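Local coordinates for Slr0280 protein (Synechocystis sp., PDB 5H3K) that is of unknown function but carries a phosphodiester glycosidase domain of the NAGPA family, and may therefore hydrolyse phosphodiester-linked sugars, at residues 276-280 / 304-308; 334-340 / 603-609; 96-102 / 122-126; 118-123 / 273-277. Residues are numbered along the deposited sequence.

Interaction 1 of 4, residues 276-280 / 304-308; sequences TEGIT and SPGIS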
loop_
_atom_site.group_PDB
_atom_site.type_symbol
_atom_site.label_atom_id
_atom_site.label_comp_id
_atom_site.label_asym_id
_atom_site.label_seq_id
_atom_site.Cartn_x
_atom_site.Cartn_y
_atom_site.Cartn_z
ATOM N N THR A 276 16.740 -3.682 -4.153
ATOM C CA THR A 276 17.573 -4.642 -3.445
ATOM C C THR A 276 17.572 -5.909 -4.276
ATOM O O THR A 276 16.904 -5.963 -5.314
ATOM C CB THR A 276 17.082 -4.883 -2.000
ATOM O OG1 THR A 276 18.164 -5.403 -1.207
ATOM C CG2 THR A 276 15.900 -5.857 -1.983
ATOM N N GLU A 277 18.337 -6.917 -3.868
ATOM C CA GLU A 277 18.290 -8.172 -4.593
ATOM C C GLU A 277 16.852 -8.682 -4.585
ATOM O O GLU A 277 16.236 -8.823 -3.515
ATOM C CB GLU A 277 19.218 -9.215 -3.971
ATOM C CG GLU A 277 18.940 -10.614 -4.507
ATOM C CD GLU A 277 20.114 -11.569 -4.355
ATOM O OE1 GLU A 277 21.201 -11.120 -3.936
ATOM O OE2 GLU A 277 19.942 -12.771 -4.661
ATOM N N GLY A 278 16.310 -8.909 -5.774
ATOM C CA GLY A 278 14.974 -9.461 -5.904
ATOM C C GLY A 278 13.859 -8.431 -5.924
ATOM O O GLY A 278 12.692 -8.808 -6.023
ATOM N N ILE A 279 14.196 -7.145 -5.827
ATOM C CA ILE A 279 13.162 -6.100 -5.871
ATOM C C ILE A 279 13.528 -4.942 -6.800
ATOM O O ILE A 279 14.565 -4.294 -6.620
ATOM C CB ILE A 279 12.857 -5.518 -4.476
ATOM C CG1 ILE A 279 12.346 -6.603 -3.522
ATOM C CG2 ILE A 279 11.817 -4.394 -4.592
ATOM C CD1 ILE A 279 12.027 -6.109 -2.131
ATOM N N THR A 280 12.662 -4.669 -7.772
ATOM C CA THR A 280 12.866 -3.580 -8.729
ATOM C C THR A 280 11.663 -2.639 -8.803
ATOM O O THR A 280 10.519 -3.087 -8.950
ATOM C CB THR A 280 13.149 -4.144 -10.119
ATOM O OG1 THR A 280 14.290 -5.003 -10.039
ATOM C CG2 THR A 280 13.432 -3.024 -11.119
ATOM N N SER A 304 13.781 -15.148 -4.262
ATOM C CA SER A 304 14.999 -14.563 -3.696
ATOM C C SER A 304 15.084 -14.894 -2.220
ATOM O O SER A 304 14.070 -14.896 -1.517
ATOM C CB SER A 304 15.056 -13.045 -3.894
ATOM O OG SER A 304 15.230 -12.720 -5.259
ATOM N N PRO A 305 16.298 -15.195 -1.740
ATOM C CA PRO A 305 16.451 -15.647 -0.351
ATOM C C PRO A 305 15.978 -14.591 0.642
ATOM O O PRO A 305 16.326 -13.415 0.516
ATOM C CB PRO A 305 17.964 -15.873 -0.214
ATOM C CG PRO A 305 18.457 -16.060 -1.627
ATOM C CD PRO A 305 17.581 -15.165 -2.464
ATOM N N GLY A 306 15.159 -15.004 1.601
ATOM C CA GLY A 306 14.734 -14.101 2.649
ATOM C C GLY A 306 13.534 -13.229 2.314
ATOM O O GLY A 306 13.103 -12.440 3.161
ATOM N N ILE A 307 12.998 -13.352 1.101
ATOM C CA ILE A 307 11.802 -12.584 0.730
ATOM C C ILE A 307 10.538 -13.352 1.066
ATOM O O ILE A 307 10.407 -14.529 0.713
ATOM C CB ILE A 307 11.786 -12.206 -0.759
ATOM C CG1 ILE A 307 12.872 -11.164 -1.041
ATOM C CG2 ILE A 307 10.401 -11.669 -1.172
ATOM C CD1 ILE A 307 12.732 -10.470 -2.383
ATOM N N SER A 308 9.603 -12.687 1.746
ATOM C CA SER A 308 8.303 -13.281 2.017
ATOM C C SER A 308 7.229 -12.225 1.825
ATOM O O SER A 308 7.524 -11.024 1.829
ATOM C CB SER A 308 8.228 -13.871 3.428
ATOM O OG SER A 308 8.529 -12.905 4.419
HETATM O O HOH W 1 17.974 -13.369 -6.026
#

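Interaction 2 of 4, residues 334-340 / 603-609; sequences AAVAINA and NAIGVFV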
loop_
_atom_site.group_PDB
_atom_site.type_symbol
_atom_site.label_atom_id
_atom_site.label_comp_id
_atom_site.label_asym_id
_atom_site.label_seq_id
_atom_site.Cartn_x
_atom_site.Cartn_y
_atom_site.Cartn_z
ATOM N N ALA A 334 7.126 -3.252 6.718
ATOM C CA ALA A 334 7.151 -3.867 5.395
ATOM C C ALA A 334 8.096 -3.091 4.485
ATOM O O ALA A 334 8.074 -1.857 4.451
ATOM C CB ALA A 334 5.746 -3.902 4.785
ATOM N N ALA A 335 8.925 -3.811 3.736
ATOM C CA ALA A 335 9.786 -3.167 2.757
ATOM C C ALA A 335 8.973 -2.609 1.591
ATOM O O ALA A 335 9.311 -1.556 1.048
ATOM C CB ALA A 335 10.839 -4.151 2.247
ATOM N N VAL A 336 7.933 -3.340 1.185
ATOM C CA VAL A 336 6.989 -2.897 0.151
ATOM C C VAL A 336 5.582 -3.225 0.623
ATOM O O VAL A 336 5.364 -4.248 1.282
ATOM C CB VAL A 336 7.204 -3.620 -1.221
ATOM C CG1 VAL A 336 6.612 -2.798 -2.371
ATOM C CG2 VAL A 336 8.682 -3.882 -1.494
ATOM N N ALA A 337 4.609 -2.380 0.296
ATOM C CA ALA A 337 3.223 -2.743 0.560
ATOM C C ALA A 337 2.319 -2.115 -0.467
ATOM O O ALA A 337 2.602 -1.027 -0.969
ATOM C CB ALA A 337 2.804 -2.323 1.970
ATOM N N ILE A 338 1.233 -2.808 -0.800
ATOM C CA ILE A 338 0.184 -2.228 -1.637
ATOM C C ILE A 338 -1.144 -2.454 -0.925
ATOM O O ILE A 338 -1.326 -3.463 -0.235
ATOM C CB ILE A 338 0.196 -2.816 -3.074
ATOM C CG1 ILE A 338 -0.715 -1.994 -3.998
ATOM C CG2 ILE A 338 -0.186 -4.304 -3.073
ATOM C CD1 ILE A 338 -0.617 -2.396 -5.476
ATOM N N ASN A 339 -2.063 -1.505 -1.043
ATOM C CA ASN A 339 -3.413 -1.709 -0.520
ATOM C C ASN A 339 -4.036 -2.936 -1.186
ATOM O O ASN A 339 -3.728 -3.270 -2.352
ATOM C CB ASN A 339 -4.279 -0.480 -0.804
ATOM C CG ASN A 339 -4.635 -0.368 -2.262
ATOM O OD1 ASN A 339 -3.781 -0.050 -3.101
ATOM N ND2 ASN A 339 -5.895 -0.670 -2.592
ATOM N N ALA A 340 -4.903 -3.632 -0.461
ATOM C CA ALA A 340 -5.361 -4.932 -0.947
ATOM C C ALA A 340 -6.878 -5.115 -0.982
ATOM O O ALA A 340 -7.529 -4.783 -1.980
ATOM C CB ALA A 340 -4.666 -6.082 -0.158
ATOM N N ASN A 603 -6.613 -3.344 4.763
ATOM C CA ASN A 603 -5.522 -4.301 4.710
ATOM C C ASN A 603 -4.639 -4.141 3.480
ATOM O O ASN A 603 -4.989 -3.445 2.514
ATOM C CB ASN A 603 -6.058 -5.734 4.821
ATOM C CG ASN A 603 -7.098 -6.068 3.749
ATOM O OD1 ASN A 603 -6.764 -6.346 2.586
ATOM N ND2 ASN A 603 -8.357 -6.090 4.149
ATOM N N ALA A 604 -3.496 -4.807 3.519
ATOM C CA ALA A 604 -2.488 -4.640 2.488
ATOM C C ALA A 604 -1.796 -5.962 2.217
ATOM O O ALA A 604 -1.940 -6.926 2.975
ATOM C CB ALA A 604 -1.473 -3.613 2.957
ATOM N N ILE A 605 -1.061 -6.026 1.114
ATOM C CA ILE A 605 -0.104 -7.109 0.939
ATOM C C ILE A 605 1.264 -6.498 1.187
ATOM O O ILE A 605 1.632 -5.521 0.532
ATOM C CB ILE A 605 -0.191 -7.719 -0.463
ATOM C CG1 ILE A 605 -1.541 -8.424 -0.655
ATOM C CG2 ILE A 605 0.946 -8.726 -0.716
ATOM C CD1 ILE A 605 -1.820 -8.833 -2.110
ATOM N N GLY A 606 2.016 -7.072 2.124
ATOM C CA GLY A 606 3.333 -6.559 2.485
ATOM C C GLY A 606 4.438 -7.505 2.037
ATOM O O GLY A 606 4.268 -8.725 2.025
ATOM N N VAL A 607 5.572 -6.933 1.651
ATOM C CA VAL A 607 6.749 -7.695 1.261
ATOM C C VAL A 607 7.826 -7.490 2.322
ATOM O O VAL A 607 8.110 -6.362 2.730
ATOM C CB VAL A 607 7.286 -7.221 -0.100
ATOM C CG1 VAL A 607 8.539 -8.032 -0.496
ATOM C CG2 VAL A 607 6.214 -7.366 -1.168
ATOM N N PHE A 608 8.414 -8.585 2.776
ATOM C CA PHE A 608 9.421 -8.521 3.826
ATOM C C PHE A 608 10.723 -9.120 3.315
ATOM O O PHE A 608 10.722 -10.102 2.564
ATOM C CB PHE A 608 8.920 -9.256 5.073
ATOM C CG PHE A 608 7.738 -8.590 5.723
ATOM C CD1 PHE A 608 6.445 -8.837 5.275
ATOM C CD2 PHE A 608 7.930 -7.678 6.749
ATOM C CE1 PHE A 608 5.357 -8.198 5.872
ATOM C CE2 PHE A 608 6.858 -7.041 7.346
ATOM C CZ PHE A 608 5.571 -7.298 6.904
ATOM N N VAL A 609 11.832 -8.501 3.694
ATOM C CA VAL A 609 13.146 -8.984 3.296
ATOM C C VAL A 609 13.924 -9.304 4.564
ATOM O O VAL A 609 14.205 -8.413 5.360
ATOM C CB VAL A 609 13.896 -7.944 2.452
ATOM C CG1 VAL A 609 15.248 -8.501 2.006
ATOM C CG2 VAL A 609 13.065 -7.557 1.232
#

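Interaction 3 of 4, residues 96-102 / 122-126; sequences NTSPNQQ and NRYLD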
loop_
_atom_site.group_PDB
_atom_site.type_symbol
_atom_site.label_atom_id
_atom_site.label_comp_id
_atom_site.label_asym_id
_atom_site.label_seq_id
_atom_site.Cartn_x
_atom_site.Cartn_y
_atom_site.Cartn_z
ATOM N N ASN A 96 19.796 3.158 -11.858
ATOM C CA ASN A 96 21.039 2.581 -11.354
ATOM C C ASN A 96 21.328 1.218 -11.961
ATOM O O ASN A 96 20.555 0.707 -12.767
ATOM C CB ASN A 96 21.010 2.462 -9.826
ATOM C CG ASN A 96 19.967 1.460 -9.332
ATOM O OD1 ASN A 96 18.911 1.298 -9.941
ATOM N ND2 ASN A 96 20.270 0.780 -8.237
ATOM N N THR A 97 22.449 0.631 -11.558
ATOM C CA THR A 97 22.809 -0.707 -11.999
ATOM C C THR A 97 22.712 -1.671 -10.828
ATOM O O THR A 97 21.720 -2.381 -10.670
ATOM C CB THR A 97 24.208 -0.726 -12.625
ATOM O OG1 THR A 97 25.114 -0.011 -11.776
ATOM C CG2 THR A 97 24.162 -0.053 -13.990
ATOM N N SER A 98 23.740 -1.691 -9.996
ATOM C CA SER A 98 23.735 -2.529 -8.809
ATOM C C SER A 98 22.901 -1.885 -7.687
ATOM O O SER A 98 22.952 -0.664 -7.501
ATOM C CB SER A 98 25.177 -2.729 -8.343
ATOM O OG SER A 98 25.201 -3.199 -7.008
ATOM N N PRO A 99 22.120 -2.693 -6.938
ATOM C CA PRO A 99 21.350 -2.138 -5.813
ATOM C C PRO A 99 22.201 -1.400 -4.781
ATOM O O PRO A 99 21.670 -0.560 -4.063
ATOM C CB PRO A 99 20.710 -3.376 -5.169
ATOM C CG PRO A 99 20.562 -4.346 -6.298
ATOM C CD PRO A 99 21.761 -4.099 -7.211
ATOM N N ASN A 100 23.495 -1.700 -4.696
ATOM C CA ASN A 100 24.329 -1.042 -3.695
ATOM C C ASN A 100 24.861 0.336 -4.124
ATOM O O ASN A 100 25.574 0.981 -3.359
ATOM C CB ASN A 100 25.470 -1.962 -3.229
ATOM C CG ASN A 100 26.520 -2.189 -4.303
ATOM O OD1 ASN A 100 26.328 -1.835 -5.464
ATOM N ND2 ASN A 100 27.638 -2.793 -3.917
ATOM N N GLN A 101 24.496 0.775 -5.331
ATOM C CA GLN A 101 24.912 2.068 -5.888
ATOM C C GLN A 101 23.693 2.890 -6.278
ATOM O O GLN A 101 22.743 2.359 -6.852
ATOM C CB GLN A 101 25.739 1.854 -7.155
ATOM C CG GLN A 101 26.994 1.037 -6.957
ATOM C CD GLN A 101 27.997 1.744 -6.071
ATOM O OE1 GLN A 101 27.949 1.631 -4.842
ATOM N NE2 GLN A 101 28.910 2.491 -6.690
ATOM N N GLN A 102 23.716 4.187 -5.991
ATOM C CA GLN A 102 22.594 5.045 -6.361
ATOM C C GLN A 102 23.090 6.384 -6.872
ATOM O O GLN A 102 23.448 7.244 -6.078
ATOM C CB GLN A 102 21.675 5.277 -5.157
ATOM C CG GLN A 102 20.428 6.069 -5.525
ATOM C CD GLN A 102 19.702 5.457 -6.704
ATOM O OE1 GLN A 102 19.209 4.336 -6.622
ATOM N NE2 GLN A 102 19.633 6.187 -7.814
ATOM N N ASN A 122 14.411 -0.864 5.053
ATOM C CA ASN A 122 14.759 0.286 4.219
ATOM C C ASN A 122 16.085 0.173 3.488
ATOM O O ASN A 122 17.000 -0.521 3.933
ATOM C CB ASN A 122 14.792 1.561 5.068
ATOM C CG ASN A 122 13.488 1.815 5.783
ATOM O OD1 ASN A 122 12.424 1.840 5.165
ATOM N ND2 ASN A 122 13.559 1.986 7.095
ATOM N N ARG A 123 16.184 0.901 2.381
ATOM C CA ARG A 123 17.426 1.013 1.608
ATOM C C ARG A 123 18.046 2.378 1.912
ATOM O O ARG A 123 17.544 3.414 1.465
ATOM C CB ARG A 123 17.109 0.907 0.117
ATOM C CG ARG A 123 18.309 1.067 -0.814
ATOM C CD ARG A 123 17.848 1.062 -2.259
ATOM N NE ARG A 123 18.944 1.035 -3.233
ATOM C CZ ARG A 123 19.121 1.942 -4.191
ATOM N NH1 ARG A 123 18.281 2.964 -4.311
ATOM N NH2 ARG A 123 20.135 1.828 -5.042
ATOM N N TYR A 124 19.145 2.387 2.657
ATOM C CA TYR A 124 19.751 3.645 3.118
ATOM C C TYR A 124 20.807 4.174 2.149
ATOM O O TYR A 124 21.694 3.429 1.722
ATOM C CB TYR A 124 20.360 3.458 4.514
ATOM C CG TYR A 124 19.323 3.149 5.569
ATOM C CD1 TYR A 124 18.722 4.163 6.300
ATOM C CD2 TYR A 124 18.921 1.838 5.814
ATOM C CE1 TYR A 124 17.760 3.880 7.257
ATOM C CE2 TYR A 124 17.963 1.550 6.762
ATOM C CZ TYR A 124 17.389 2.571 7.484
ATOM O OH TYR A 124 16.427 2.270 8.431
ATOM N N LEU A 125 20.692 5.453 1.788
ATOM C CA LEU A 125 21.691 6.106 0.940
ATOM C C LEU A 125 22.677 6.886 1.806
ATOM O O LEU A 125 22.275 7.684 2.646
ATOM C CB LEU A 125 21.028 7.052 -0.082
ATOM C CG LEU A 125 19.974 6.503 -1.058
ATOM C CD1 LEU A 125 19.513 7.586 -2.048
ATOM C CD2 LEU A 125 20.461 5.269 -1.818
ATOM N N ASP A 126 23.970 6.647 1.608
ATOM C CA ASP A 126 25.010 7.340 2.376
ATOM C C ASP A 126 25.142 8.765 1.843
ATOM O O ASP A 126 25.713 8.991 0.767
ATOM C CB ASP A 126 26.336 6.570 2.262
ATOM C CG ASP A 126 27.451 7.160 3.126
ATOM O OD1 ASP A 126 27.461 8.384 3.367
ATOM O OD2 ASP A 126 28.336 6.388 3.557
#

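Interaction 4 of 4, residues 118-123 / 273-277; sequences FVAPNR and INWTE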
loop_
_atom_site.group_PDB
_atom_site.type_symbol
_atom_site.label_atom_id
_atom_site.label_comp_id
_atom_site.label_asym_id
_atom_site.label_seq_id
_atom_site.Cartn_x
_atom_site.Cartn_y
_atom_site.Cartn_z
ATOM N N PHE A 118 21.094 -2.011 2.444
ATOM C CA PHE A 118 19.768 -2.399 2.903
ATOM C C PHE A 118 19.801 -2.868 4.350
ATOM O O PHE A 118 20.603 -3.724 4.716
ATOM C CB PHE A 118 19.177 -3.467 1.986
ATOM C CG PHE A 118 17.764 -3.834 2.329
ATOM C CD1 PHE A 118 17.493 -4.991 3.034
ATOM C CD2 PHE A 118 16.703 -3.014 1.957
ATOM C CE1 PHE A 118 16.185 -5.345 3.360
ATOM C CE2 PHE A 118 15.388 -3.361 2.282
ATOM C CZ PHE A 118 15.135 -4.527 2.982
ATOM N N VAL A 119 18.949 -2.271 5.180
ATOM C CA VAL A 119 18.748 -2.719 6.547
ATOM C C VAL A 119 17.243 -2.738 6.732
ATOM O O VAL A 119 16.617 -1.684 6.805
ATOM C CB VAL A 119 19.421 -1.778 7.576
ATOM C CG1 VAL A 119 19.172 -2.272 8.990
ATOM C CG2 VAL A 119 20.925 -1.696 7.322
ATOM N N ALA A 120 16.664 -3.940 6.757
ATOM C CA ALA A 120 15.203 -4.105 6.729
ATOM C C ALA A 120 14.500 -3.135 7.675
ATOM O O ALA A 120 14.871 -3.046 8.849
ATOM C CB ALA A 120 14.823 -5.541 7.079
ATOM N N PRO A 121 13.460 -2.426 7.184
ATOM C CA PRO A 121 12.846 -2.578 5.858
ATOM C C PRO A 121 13.294 -1.549 4.830
ATOM O O PRO A 121 12.605 -1.387 3.828
ATOM C CB PRO A 121 11.369 -2.327 6.155
ATOM C CG PRO A 121 11.406 -1.246 7.218
ATOM C CD PRO A 121 12.636 -1.578 8.072
ATOM N N ASN A 122 14.411 -0.864 5.053
ATOM C CA ASN A 122 14.759 0.286 4.219
ATOM C C ASN A 122 16.085 0.173 3.488
ATOM O O ASN A 122 17.000 -0.521 3.933
ATOM C CB ASN A 122 14.792 1.561 5.068
ATOM C CG ASN A 122 13.488 1.815 5.783
ATOM O OD1 ASN A 122 12.424 1.840 5.165
ATOM N ND2 ASN A 122 13.559 1.986 7.095
ATOM N N ARG A 123 16.184 0.901 2.381
ATOM C CA ARG A 123 17.426 1.013 1.608
ATOM C C ARG A 123 18.046 2.378 1.912
ATOM O O ARG A 123 17.544 3.414 1.465
ATOM C CB ARG A 123 17.109 0.907 0.117
ATOM C CG ARG A 123 18.309 1.067 -0.814
ATOM C CD ARG A 123 17.848 1.062 -2.259
ATOM N NE ARG A 123 18.944 1.035 -3.233
ATOM C CZ ARG A 123 19.121 1.942 -4.191
ATOM N NH1 ARG A 123 18.281 2.964 -4.311
ATOM N NH2 ARG A 123 20.135 1.828 -5.042
ATOM N N ILE A 273 14.659 1.569 -10.827
ATOM C CA ILE A 273 15.592 1.455 -9.715
ATOM C C ILE A 273 15.711 0.005 -9.281
ATOM O O ILE A 273 14.720 -0.617 -8.857
ATOM C CB ILE A 273 15.170 2.305 -8.481
ATOM C CG1 ILE A 273 15.085 3.799 -8.825
ATOM C CG2 ILE A 273 16.153 2.084 -7.343
ATOM C CD1 ILE A 273 16.431 4.473 -9.166
ATOM N N ASN A 274 16.914 -0.548 -9.408
ATOM C CA ASN A 274 17.206 -1.835 -8.795
ATOM C C ASN A 274 17.435 -1.588 -7.307
ATOM O O ASN A 274 18.455 -1.017 -6.898
ATOM C CB ASN A 274 18.401 -2.508 -9.478
ATOM C CG ASN A 274 18.180 -2.701 -10.973
ATOM O OD1 ASN A 274 17.150 -3.227 -11.403
ATOM N ND2 ASN A 274 19.140 -2.257 -11.771
ATOM N N TRP A 275 16.460 -1.998 -6.499
ATOM C CA TRP A 275 16.336 -1.511 -5.128
ATOM C C TRP A 275 17.076 -2.405 -4.154
ATOM O O TRP A 275 17.932 -1.948 -3.396
ATOM C CB TRP A 275 14.852 -1.400 -4.768
ATOM C CG TRP A 275 14.553 -0.595 -3.546
ATOM C CD1 TRP A 275 14.684 0.754 -3.398
ATOM C CD2 TRP A 275 14.004 -1.088 -2.312
ATOM N NE1 TRP A 275 14.279 1.127 -2.137
ATOM C CE2 TRP A 275 13.864 0.016 -1.448
ATOM C CE3 TRP A 275 13.646 -2.361 -1.851
ATOM C CZ2 TRP A 275 13.362 -0.107 -0.144
ATOM C CZ3 TRP A 275 13.150 -2.487 -0.558
ATOM C CH2 TRP A 275 13.013 -1.366 0.281
ATOM N N THR A 276 16.740 -3.682 -4.153
ATOM C CA THR A 276 17.573 -4.642 -3.445
ATOM C C THR A 276 17.572 -5.909 -4.276
ATOM O O THR A 276 16.904 -5.963 -5.314
ATOM C CB THR A 276 17.082 -4.883 -2.000
ATOM O OG1 THR A 276 18.164 -5.403 -1.207
ATOM C CG2 THR A 276 15.900 -5.857 -1.983
ATOM N N GLU A 277 18.337 -6.917 -3.868
ATOM C CA GLU A 277 18.290 -8.172 -4.593
ATOM C C GLU A 277 16.852 -8.682 -4.585
ATOM O O GLU A 277 16.236 -8.823 -3.515
ATOM C CB GLU A 277 19.218 -9.215 -3.971
ATOM C CG GLU A 277 18.940 -10.614 -4.507
ATOM C CD GLU A 277 20.114 -11.569 -4.355
ATOM O OE1 GLU A 277 21.201 -11.120 -3.936
ATOM O OE2 GLU A 277 19.942 -12.771 -4.661
#

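Interaction 1 of 4, residues 276-280 / 304-308
I307, E277 and S304 give the most surface to this meeting of two turns, and no direct hydrogen bond joins the two segments. I307 points its side chain at the turn 276-279: CD1 of I307 lies 4.0 Å from the carbonyl O of E277, 4.0 Å from O of G278 and 4.0 Å from CG1 of I279, the last an apolar contact between two buried isoleucines. E277 is exposed, yet its extended side chain brings OE2 to 4.0 Å from CD of P305. A water ties the same carboxylate to S304, donating to E277 OE2 at 2.5 Å and standing 2.9 Å from S304 OG. S304 OG also makes a weak hydrogen bond to the backbone of N301, and it presses on G278, with OG of S304 3.3 Å from CA of G278. A CB on G278 would come 2.4 Å from S304 OG, a clash, and the backbone itself is left-handed here (phi 88°, psi 0°), as it is at G306. Each glycine takes the third position of a type II turn, T276 to I279 and S304 to I307. The second turn leads into strand 307-313 of another sheet. Bonds I279 N to T276 O (3.0 Å) and, weakly, T276 N to I279 O (3.3 Å) close the first as the two-residue loop of a beta hairpin between strands 271-276 and 279-288.

Interaction 2 of 4, residues 334-340 / 603-609
Strands 336-339 and 603-609 run antiparallel, their axes 4.6 Å apart at closest approach and 172° between their directions. Hydrogen-bonded pairs alternate with non-hydrogen-bonded ones. I338 and I605 bond both ways, I338 N to I605 O at 3.0 Å and I605 N to I338 O at 2.9 Å, while the intervening A337-G606 and N339-A604 pairs bring their CA atoms to 4.3 Å. A340 N to N603 O (3.0 Å) prolongs the ladder. Its other end is a classic beta bulge: A335 and V336 both face V607, whose O accepts A335 N at 2.9 Å and, weakly, V336 N at 3.4 Å, while V607 N donates to V336 O at 2.7 Å. V336, I338, I605 and V607 share one face, where CB of V336 meets CB of V607 at 3.8 Å. Beyond the strand, A340 CB packs on I605 CG1 at 3.9 Å. G606 sits where a side chain would be tight against A334 CB and crowded by the F608 ring. That ring takes an off-centre CH-pi contact from A334 CA, 4.2 Å from its centroid. Strand 336-339 lies between strands 600-609 and 584-586, its N339 side chain bonding to S532, D577 and S583. Strand 600-609 pairs in turn with 307-313. L325 and A329 of helix 325-331 cover A337, and M499 of strand 497-500 packs on A340, N603 and I605.

Interaction 3 of 4, residues 96-102 / 122-126
R123 makes most of this contact, reaching with a fully extended side chain (chi1 to chi3 all t) from strand 122-126 to the turn before strand 101-105 and to Q102 in that strand. Its guanidinium holds two acceptors lying near its plane. The carbonyl O of P99 receives both NE, at 3.3 Å, and NH2, at 3.0 Å, of R123; OE1 of Q102 receives R123 NH1 at 2.8 Å and R123 NH2 at 3.1 Å. NH1 also forms a salt bridge with D82, so the buried charge is balanced while the arginine holds the turn and the start of the strand. The turn is a type I beta turn from S98 to Q101, closed by Q101 N to S98 O at 3.0 Å, with P99 at its second position. N96 braces this turn from within: its ND2 donates to Q101 O at 3.2 Å and weakly to S98 O at 3.1 Å, while its OD1 accepts the backbone NH of N274 from strand 271-276. The next residue of the strand, Y124, is out of reach of segment 96-102 and sets its ring edge-to-face with F49. L125 again points toward segment 96-102, its CD2 3.6 Å from CB of Q102 at the start of strand 101-105, and L93 of strand 92-93 touches both residues. D126, at the strand's end, makes no contact with that segment; its carboxylate is engaged by R77 and T128.

Interaction 4 of 4, residues 118-123 / 273-277
Packing without a hydrogen bond joins these segments, mostly through side chains, where the hairpin of strands 112-119 and 122-126 meets strand 271-276, the outermost strand of a different sheet. W275 lies at the centre. Over one face of its indole runs the aliphatic part of R123, a CH-pi contact with CD of R123 3.7 Å from the centroid of the five-membered ring. F118 turns its ring edge toward the indole face in an offset edge-to-face pair, ring centroids 5.5 Å apart and planes at 73°, CE2 of F118 reaching 3.7 Å from CH2 of W275. The hairpin is closed by V119 N to N122 O and N122 N to V119 O, both 2.9 Å, round A120 and a cis P121, as in a type VI turn. This turn brings P121 O to the indole edge, 3.6 Å from W275 CH2, where it is buried without a polar partner. R123 NH1 lies 3.8 Å from I273 CG2, while the guanidinium finds its polar partners in Q102, P99 and D82. D82 also accepts W275 NE1, so one carboxylate serves both R123 and W275. T276 also points toward the hairpin, its OG1 3.9 Å from CB of F118.

Interactions 3 and 4 share N122 and R123, and their centres are only 7 Å apart: the arginine that holds segment 96-102 by its guanidinium packs its chain on W275. N274 strengthens the join, its N 2.8 Å from N96 OD1 and its ND2 2.8 Å from T97 O. Interactions 4 and 1, their centres about 9 Å apart, share T276 and E277 where strand 271-276 turns into 279-288. Interaction 1 continues into interaction 2, their centres about 13 Å apart, through S308 O and F608 N, 2.8 Å apart. V609 also meets the hairpin of interaction 4, its CG1 3.6 Å from F118 CE1. Interactions 2 and 3 do not touch, their nearest atoms being about 6 Å apart.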